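Local coordinates for possible protein of nuclear scaffold (Encephalitozoon cuniculi, PDB 3KAE) that forms the homodimeric tetratricopeptide-repeat N-terminal domain of Cdc27, a subunit of the anaphase-promoting complex, and probably serves as a scaffold for assembling that complex, at residues C[65-68]-C[69-72]; C[102-105]-C[106-109]; C[212-215]-C[216-220]. All coordinates share one frame; numbering follows the deposited sequence.

All three contacts are local, each made within one continuous run of chain, and they follow one another in series without nesting or crossing. Contact 1 lies in the middle of helix 62-74, whose side chains meet helices 36-45, 49-57 and 78-89; like contact 3, it lies within a single helix and closes no loop. Contact 2, where helix 101-104 gives way to the loop toward helix 113-126, closes only a tight turn; it touches contact 1 through Val108 CG2 and Tyr66 CD2, 3.8 Å apart, and both meet the second subunit. Contact 3, on the opposite side of the chain's centre, its centre about 34 Å from that of contact 1, sits in helix 206-220 between helices 176-190 and 224-237.

Contact 1: C[65-68]-C[69-72]; sequences KYYE and SLCY
Leu70 lies against Tyr66 and Tyr67, one turn back in helix 62-74, and four backbone bonds run beneath these side chains, each from an amide to the carbonyl four residues earlier. Leu70 N reaches Tyr66 O at 3.0 Å; Tyr72 N to Glu68 O is the straightest of the four, with an N-H...O angle of 171°. The carbonyls of Lys65 and Tyr67 take the amides of Ser69 and Cys71 in the same way.

The side chains find their polar partners mostly beyond this helix. Ser69 OG bonds to Ala81 O and Glu68 OE2 to Ser84 OG, both on helix 78-89. Tyr66 OH is hydrogen-bonded to Tyr15 O, and Tyr67 OH to Arg16 NE, both of the second subunit. Closer to home, Lys65 NZ makes a salt bridge to Glu68 OE2 at 3.3 Å, although its hydrogen bonds to the two carboxylate oxygens are weak.

Apolar contact fills in between. One methyl of Leu70 serves two rings: Leu70 CD1 sits over a face of Tyr67, 4.2 Å from its centroid, and touches Tyr66 CE2 at 3.9 Å. Leu70 CG lies over a face of the Tyr66 ring. With CG anti to the carbonyl carbon (chi1 -58°), the leucine lies back along the helix against both tyrosines. Glu68 and Tyr72 run side by side, Glu68 CG against Tyr72 CE2 at 3.6 Å, with carboxylate and ring planes 82° apart, almost perpendicular.

The chemistry thus divides round the helix. The serine bonds to helix 78-89 and the glutamate divides its carboxylate between Ser84 there and Lys65, whereas the two tyrosines, packed against leucine, deliver their hydroxyls to the partner subunit, so that a single helix serves both the repeat stack and the dimer.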
loop_
_atom_site.group_PDB
_atom_site.type_symbol
_atom_site.label_atom_id
_atom_site.label_comp_id
_atom_site.label_asym_id
_atom_site.label_seq_id
_atom_site.Cartn_x
_atom_site.Cartn_y
_atom_site.Cartn_z
ATOM N N LYS C 65 15.565 -6.028 -5.539
ATOM C CA LYS C 65 16.399 -4.826 -5.516
ATOM C C LYS C 65 15.544 -3.572 -5.646
ATOM O O LYS C 65 15.826 -2.548 -5.035
ATOM C CB LYS C 65 17.458 -4.883 -6.611
ATOM C CG LYS C 65 18.595 -5.827 -6.289
ATOM C CD LYS C 65 19.271 -5.425 -4.991
ATOM C CE LYS C 65 20.434 -6.351 -4.671
ATOM N NZ LYS C 65 21.098 -6.023 -3.377
ATOM N N TYR C 66 14.472 -3.672 -6.415
ATOM C CA TYR C 66 13.529 -2.560 -6.512
ATOM C C TYR C 66 12.862 -2.240 -5.161
ATOM O O TYR C 66 12.919 -1.101 -4.690
ATOM C CB TYR C 66 12.497 -2.804 -7.620
ATOM C CG TYR C 66 11.607 -1.616 -7.854
ATOM C CD1 TYR C 66 12.093 -0.463 -8.457
ATOM C CD2 TYR C 66 10.284 -1.633 -7.447
ATOM C CE1 TYR C 66 11.286 0.629 -8.639
ATOM C CE2 TYR C 66 9.469 -0.557 -7.644
ATOM C CZ TYR C 66 9.977 0.573 -8.236
ATOM O OH TYR C 66 9.150 1.635 -8.420
ATOM N N TYR C 67 12.251 -3.240 -4.524
ATOM C CA TYR C 67 11.652 -3.017 -3.199
ATOM C C TYR C 67 12.721 -2.628 -2.175
ATOM O O TYR C 67 12.468 -1.886 -1.227
ATOM C CB TYR C 67 10.832 -4.238 -2.729
ATOM C CG TYR C 67 9.440 -4.179 -3.275
ATOM C CD1 TYR C 67 9.134 -4.731 -4.507
ATOM C CD2 TYR C 67 8.444 -3.510 -2.595
ATOM C CE1 TYR C 67 7.856 -4.640 -5.029
ATOM C CE2 TYR C 67 7.164 -3.408 -3.120
ATOM C CZ TYR C 67 6.881 -3.970 -4.336
ATOM O OH TYR C 67 5.596 -3.895 -4.844
ATOM N N GLU C 68 13.931 -3.103 -2.394
ATOM C CA GLU C 68 14.997 -2.734 -1.521
ATOM C C GLU C 68 15.198 -1.226 -1.574
ATOM O O GLU C 68 15.244 -0.559 -0.533
ATOM C CB GLU C 68 16.270 -3.460 -1.945
ATOM C CG GLU C 68 17.242 -3.660 -0.834
ATOM C CD GLU C 68 18.421 -4.512 -1.255
ATOM O OE1 GLU C 68 18.241 -5.722 -1.533
ATOM O OE2 GLU C 68 19.530 -3.958 -1.304
ATOM N N SER C 69 15.304 -0.695 -2.796
ATOM C CA SER C 69 15.429 0.742 -3.020
ATOM C C SER C 69 14.257 1.511 -2.403
ATOM O O SER C 69 14.461 2.528 -1.748
ATOM C CB SER C 69 15.533 1.049 -4.515
ATOM O OG SER C 69 16.034 2.367 -4.720
ATOM N N LEU C 70 13.035 1.005 -2.563
ATOM C CA LEU C 70 11.878 1.671 -1.945
ATOM C C LEU C 70 12.012 1.753 -0.428
ATOM O O LEU C 70 11.742 2.809 0.160
ATOM C CB LEU C 70 10.564 0.978 -2.293
ATOM C CG LEU C 70 10.180 0.831 -3.761
ATOM C CD1 LEU C 70 8.826 0.093 -3.861
ATOM C CD2 LEU C 70 10.137 2.208 -4.430
ATOM N N CYS C 71 12.416 0.635 0.200
ATOM C CA CYS C 71 12.530 0.567 1.657
ATOM C C CYS C 71 13.612 1.508 2.120
ATOM O O CYS C 71 13.437 2.232 3.094
ATOM C CB CYS C 71 12.854 -0.866 2.149
ATOM S SG CYS C 71 11.554 -2.098 1.871
ATOM N N TYR C 72 14.740 1.491 1.420
ATOM C CA TYR C 72 15.835 2.428 1.693
ATOM C C TYR C 72 15.411 3.881 1.573
ATOM O O TYR C 72 15.823 4.715 2.372
ATOM C CB TYR C 72 17.038 2.140 0.798
ATOM C CG TYR C 72 17.877 0.966 1.270
ATOM C CD1 TYR C 72 18.217 0.827 2.611
ATOM C CD2 TYR C 72 18.330 0.006 0.375
ATOM C CE1 TYR C 72 18.987 -0.253 3.058
ATOM C CE2 TYR C 72 19.090 -1.069 0.806
ATOM C CZ TYR C 72 19.413 -1.192 2.145
ATOM O OH TYR C 72 20.170 -2.255 2.563
#

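Contact 2: C[102-105]-C[106-109]; sequences RIQE and MFVD
Ile103 and Phe107 meet where helix 101-104 gives way to loop: the methyl CG2 of Ile103 presses on the far end of the ring, 3.7 Å from Phe107 CZ. Ile103 carries CG1 anti to the carbonyl carbon (chi1 -61°), which sets CG2 beside that carbon and hence facing the phenylalanine. Phe107, its own CG likewise anti to the carbonyl carbon, turns its ring back alongside Ile103 and Gln104. Ile103 O lies 3.8 Å above one face of the Phe107 ring, offset toward the rim, and Phe107 CB is only 3.1 Å from Gln104 O.

Gln104 takes a different course. Its chain bends and brings NE2 beside Phe107 CD2, with the amide plane steeply inclined to the ring. What holds the amide is the preceding chain, for OE1 accepts from Val99 N while NE2 donates to Pro97 O. Met106 lays CB and CG beside Ile103 O, its CG 3.4 Å from that oxygen; its side chain packs on Ile41 of helix 36-45 and on Arg16 of the second subunit.

Phe107 N to Gln104 O, at 2.8 Å, closes the turn, and Met106 N to Ile103 O makes the same three-residue step one residue earlier; both donors sit above the carbonyl plane. At the end of the turn Phe107 O accepts from Arg14 NH1 of the second subunit.

The arrangement is a type I beta turn, Gln104 to Phe107, that follows helix 101-104 and leads into the loop to helix 113-126 of this tetratricopeptide-repeat domain, a loop that also meets the second subunit.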
loop_
_atom_site.group_PDB
_atom_site.type_symbol
_atom_site.label_atom_id
_atom_site.label_comp_id
_atom_site.label_asym_id
_atom_site.label_seq_id
_atom_site.Cartn_x
_atom_site.Cartn_y
_atom_site.Cartn_z
ATOM N N ARG C 102 -0.729 -15.258 -9.842
ATOM C CA ARG C 102 -1.247 -14.141 -9.056
ATOM C C ARG C 102 -0.116 -13.382 -8.373
ATOM O O ARG C 102 -0.214 -12.180 -8.111
ATOM C CB ARG C 102 -2.263 -14.637 -8.032
ATOM C CG ARG C 102 -3.575 -15.075 -8.665
ATOM C CD ARG C 102 -4.392 -15.926 -7.720
ATOM N NE ARG C 102 -3.737 -17.204 -7.445
ATOM C CZ ARG C 102 -4.252 -18.155 -6.670
ATOM N NH1 ARG C 102 -5.431 -17.969 -6.093
ATOM N NH2 ARG C 102 -3.592 -19.288 -6.470
ATOM N N ILE C 103 0.964 -14.102 -8.099
ATOM C CA ILE C 103 2.142 -13.517 -7.480
ATOM C C ILE C 103 3.000 -12.819 -8.534
ATOM O O ILE C 103 3.537 -11.738 -8.299
ATOM C CB ILE C 103 2.956 -14.611 -6.745
ATOM C CG1 ILE C 103 2.098 -15.232 -5.648
ATOM C CG2 ILE C 103 4.226 -14.042 -6.148
ATOM C CD1 ILE C 103 1.329 -14.198 -4.840
ATOM N N GLN C 104 3.107 -13.447 -9.701
ATOM C CA GLN C 104 3.969 -12.969 -10.770
ATOM C C GLN C 104 3.598 -11.530 -11.122
ATOM O O GLN C 104 4.464 -10.684 -11.349
ATOM C CB GLN C 104 3.848 -13.879 -11.998
ATOM C CG GLN C 104 5.098 -13.936 -12.873
ATOM C CD GLN C 104 6.005 -15.135 -12.580
ATOM O OE1 GLN C 104 5.532 -16.239 -12.298
ATOM N NE2 GLN C 104 7.317 -14.922 -12.671
ATOM N N GLU C 105 2.298 -11.259 -11.134
ATOM C CA GLU C 105 1.781 -9.939 -11.464
ATOM C C GLU C 105 2.352 -8.847 -10.571
ATOM O O GLU C 105 2.360 -7.682 -10.951
ATOM C CB GLU C 105 0.253 -9.930 -11.365
ATOM C CG GLU C 105 -0.463 -10.597 -12.524
ATOM C CD GLU C 105 -1.973 -10.535 -12.374
ATOM O OE1 GLU C 105 -2.452 -10.382 -11.226
ATOM O OE2 GLU C 105 -2.677 -10.641 -13.403
ATOM N N MET C 106 2.806 -9.213 -9.377
ATOM C CA MET C 106 3.313 -8.220 -8.433
ATOM C C MET C 106 4.789 -7.981 -8.672
ATOM O O MET C 106 5.432 -7.251 -7.924
ATOM C CB MET C 106 3.112 -8.684 -6.990
ATOM C CG MET C 106 1.777 -9.343 -6.717
ATOM S SD MET C 106 1.486 -9.490 -4.947
ATOM C CE MET C 106 1.284 -7.750 -4.532
ATOM N N PHE C 107 5.332 -8.627 -9.698
ATOM C CA PHE C 107 6.770 -8.563 -9.937
ATOM C C PHE C 107 7.151 -7.493 -10.942
ATOM O O PHE C 107 6.338 -7.054 -11.745
ATOM C CB PHE C 107 7.346 -9.916 -10.379
ATOM C CG PHE C 107 7.417 -10.924 -9.285
ATOM C CD1 PHE C 107 7.170 -10.559 -7.971
ATOM C CD2 PHE C 107 7.752 -12.240 -9.562
ATOM C CE1 PHE C 107 7.231 -11.490 -6.957
ATOM C CE2 PHE C 107 7.822 -13.171 -8.554
ATOM C CZ PHE C 107 7.562 -12.797 -7.248
ATOM N N VAL C 108 8.422 -7.123 -10.897
ATOM C CA VAL C 108 8.970 -6.020 -11.664
ATOM C C VAL C 108 9.671 -6.508 -12.933
ATOM O O VAL C 108 10.524 -7.396 -12.888
ATOM C CB VAL C 108 9.973 -5.253 -10.781
ATOM C CG1 VAL C 108 11.213 -4.855 -11.568
ATOM C CG2 VAL C 108 9.290 -4.089 -10.113
ATOM N N ASP C 109 9.300 -5.922 -14.065
ATOM C CA ASP C 109 9.907 -6.249 -15.350
ATOM C C ASP C 109 11.062 -5.281 -15.620
ATOM O O ASP C 109 10.880 -4.069 -15.588
ATOM C CB ASP C 109 8.841 -6.171 -16.448
ATOM C CG ASP C 109 9.370 -6.553 -17.811
ATOM O OD1 ASP C 109 10.579 -6.839 -17.927
ATOM O OD2 ASP C 109 8.570 -6.563 -18.772
#

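Contact 3: C[212-215]-C[216-220]; sequences SNAA and RRYFN
Arg217 N bonds to Asn213 O at 3.0 Å with an N-H...O angle of 168°, and Tyr218 N to Ala214 O is as straight at 2.9 Å. On either side of this pair the helix bonds are longer and more bent: Arg216 N stands 3.2 Å from Ser212 O, with a second, weak bond to Asn213 O, and Phe219 N reaches Ala215 O at 3.1 Å. The Ala215 carbonyl also accepts from Ser227 OG of helix 224-237.

Among the side chains, Asn213 and Arg216 lie alongside each other, with amide and guanidinium planes only 24° apart. Arg216 CG stands opposite the backbone nitrogen (chi1 177°), and the chain bends at chi3, turning a guanidinium face to the asparagine. Asn213 OD1 lies over that face, 3.0 Å from Arg216 NH1, a close polar contact and not a hydrogen bond. The amide is bonded through its other contacts, ND2 to Glu151 OE1 and OD1 to a glycerol molecule probably from the crystallisation liquor.

This stretch belongs to helix 206-220 of the alpha-helical tetratricopeptide-repeat array, in which helices 176-190 and 224-237 pack on different parts of its surface. Toward the first, Arg217 NE bonds to His188 O, and Ala214 packs on Phe187.

Tyr218 follows the same side. Ala215 CA lies at its ring edge, near the ring plane, while Tyr218 CD2 is 3.1 Å from Ala214 O and Tyr218 CE2 stands 4.3 Å from Ala214 CB; Phe187 meets this ring edge-to-face. Toward helix 224-237, Ala215 presents its small methyl to Cys230 and Phe231, while Phe219 rests on Asn224 and Ser227.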
loop_
_atom_site.group_PDB
_atom_site.type_symbol
_atom_site.label_atom_id
_atom_site.label_comp_id
_atom_site.label_asym_id
_atom_site.label_seq_id
_atom_site.Cartn_x
_atom_site.Cartn_y
_atom_site.Cartn_z
ATOM N N SER C 212 -2.210 24.889 -10.173
ATOM C CA SER C 212 -1.199 24.938 -9.113
ATOM C C SER C 212 0.157 25.334 -9.716
ATOM O O SER C 212 0.860 26.215 -9.214
ATOM C CB SER C 212 -1.091 23.591 -8.372
ATOM O OG SER C 212 -2.263 23.344 -7.615
ATOM N N ASN C 213 0.532 24.681 -10.803
ATOM C CA ASN C 213 1.780 25.005 -11.424
ATOM C C ASN C 213 1.719 26.463 -11.937
ATOM O O ASN C 213 2.688 27.217 -11.818
ATOM C CB ASN C 213 2.096 24.005 -12.526
ATOM C CG ASN C 213 2.572 22.663 -11.974
ATOM O OD1 ASN C 213 3.048 22.582 -10.844
ATOM N ND2 ASN C 213 2.449 21.613 -12.772
ATOM N N ALA C 214 0.563 26.863 -12.471
ATOM C CA ALA C 214 0.361 28.241 -12.935
ATOM C C ALA C 214 0.690 29.234 -11.829
ATOM O O ALA C 214 1.460 30.171 -12.039
ATOM C CB ALA C 214 -1.090 28.466 -13.445
ATOM N N ALA C 215 0.103 29.017 -10.654
ATOM C CA ALA C 215 0.295 29.898 -9.511
ATOM C C ALA C 215 1.779 30.048 -9.175
ATOM O O ALA C 215 2.232 31.117 -8.772
ATOM C CB ALA C 215 -0.480 29.375 -8.319
ATOM N N ARG C 216 2.528 28.971 -9.371
ATOM C CA ARG C 216 3.939 28.927 -9.028
ATOM C C ARG C 216 4.722 29.757 -10.030
ATOM O O ARG C 216 5.592 30.549 -9.667
ATOM C CB ARG C 216 4.431 27.471 -9.046
ATOM C CG ARG C 216 5.909 27.289 -8.780
ATOM C CD ARG C 216 6.301 25.863 -9.087
ATOM N NE ARG C 216 6.129 25.564 -10.505
ATOM C CZ ARG C 216 5.940 24.342 -10.994
ATOM N NH1 ARG C 216 5.885 23.300 -10.171
ATOM N NH2 ARG C 216 5.802 24.165 -12.303
ATOM N N ARG C 217 4.421 29.556 -11.304
ATOM C CA ARG C 217 5.053 30.339 -12.353
ATOM C C ARG C 217 4.815 31.834 -12.146
ATOM O O ARG C 217 5.734 32.653 -12.277
ATOM C CB ARG C 217 4.508 29.934 -13.721
ATOM C CG ARG C 217 5.084 30.748 -14.864
ATOM C CD ARG C 217 6.600 30.618 -14.910
ATOM N NE ARG C 217 7.148 31.228 -16.124
ATOM C CZ ARG C 217 8.399 31.669 -16.250
ATOM N NH1 ARG C 217 9.248 31.576 -15.235
ATOM N NH2 ARG C 217 8.800 32.194 -17.399
ATOM N N TYR C 218 3.573 32.189 -11.839
ATOM C CA TYR C 218 3.239 33.574 -11.569
ATOM C C TYR C 218 4.097 34.149 -10.454
ATOM O O TYR C 218 4.575 35.275 -10.552
ATOM C CB TYR C 218 1.762 33.721 -11.211
ATOM C CG TYR C 218 0.842 33.662 -12.400
ATOM C CD1 TYR C 218 1.049 34.486 -13.496
ATOM C CD2 TYR C 218 -0.238 32.793 -12.426
ATOM C CE1 TYR C 218 0.210 34.443 -14.596
ATOM C CE2 TYR C 218 -1.086 32.736 -13.518
ATOM C CZ TYR C 218 -0.862 33.574 -14.604
ATOM O OH TYR C 218 -1.697 33.540 -15.705
ATOM N N PHE C 219 4.286 33.388 -9.385
ATOM C CA PHE C 219 5.083 33.895 -8.279
ATOM C C PHE C 219 6.519 34.173 -8.726
ATOM O O PHE C 219 7.046 35.264 -8.500
ATOM C CB PHE C 219 5.058 32.943 -7.091
ATOM C CG PHE C 219 5.812 33.455 -5.906
ATOM C CD1 PHE C 219 5.180 34.265 -4.966
ATOM C CD2 PHE C 219 7.159 33.151 -5.741
ATOM C CE1 PHE C 219 5.874 34.749 -3.867
ATOM C CE2 PHE C 219 7.861 33.629 -4.645
ATOM C CZ PHE C 219 7.217 34.431 -3.704
ATOM N N ASN C 220 7.134 33.182 -9.368
ATOM C CA ASN C 220 8.487 33.315 -9.897
ATOM C C ASN C 220 8.651 34.525 -10.828
ATOM O O ASN C 220 9.763 35.009 -11.047
ATOM C CB ASN C 220 8.911 32.037 -10.628
ATOM C CG ASN C 220 8.799 30.791 -9.760
ATOM O OD1 ASN C 220 8.553 30.867 -8.554
ATOM N ND2 ASN C 220 8.982 29.634 -10.378
#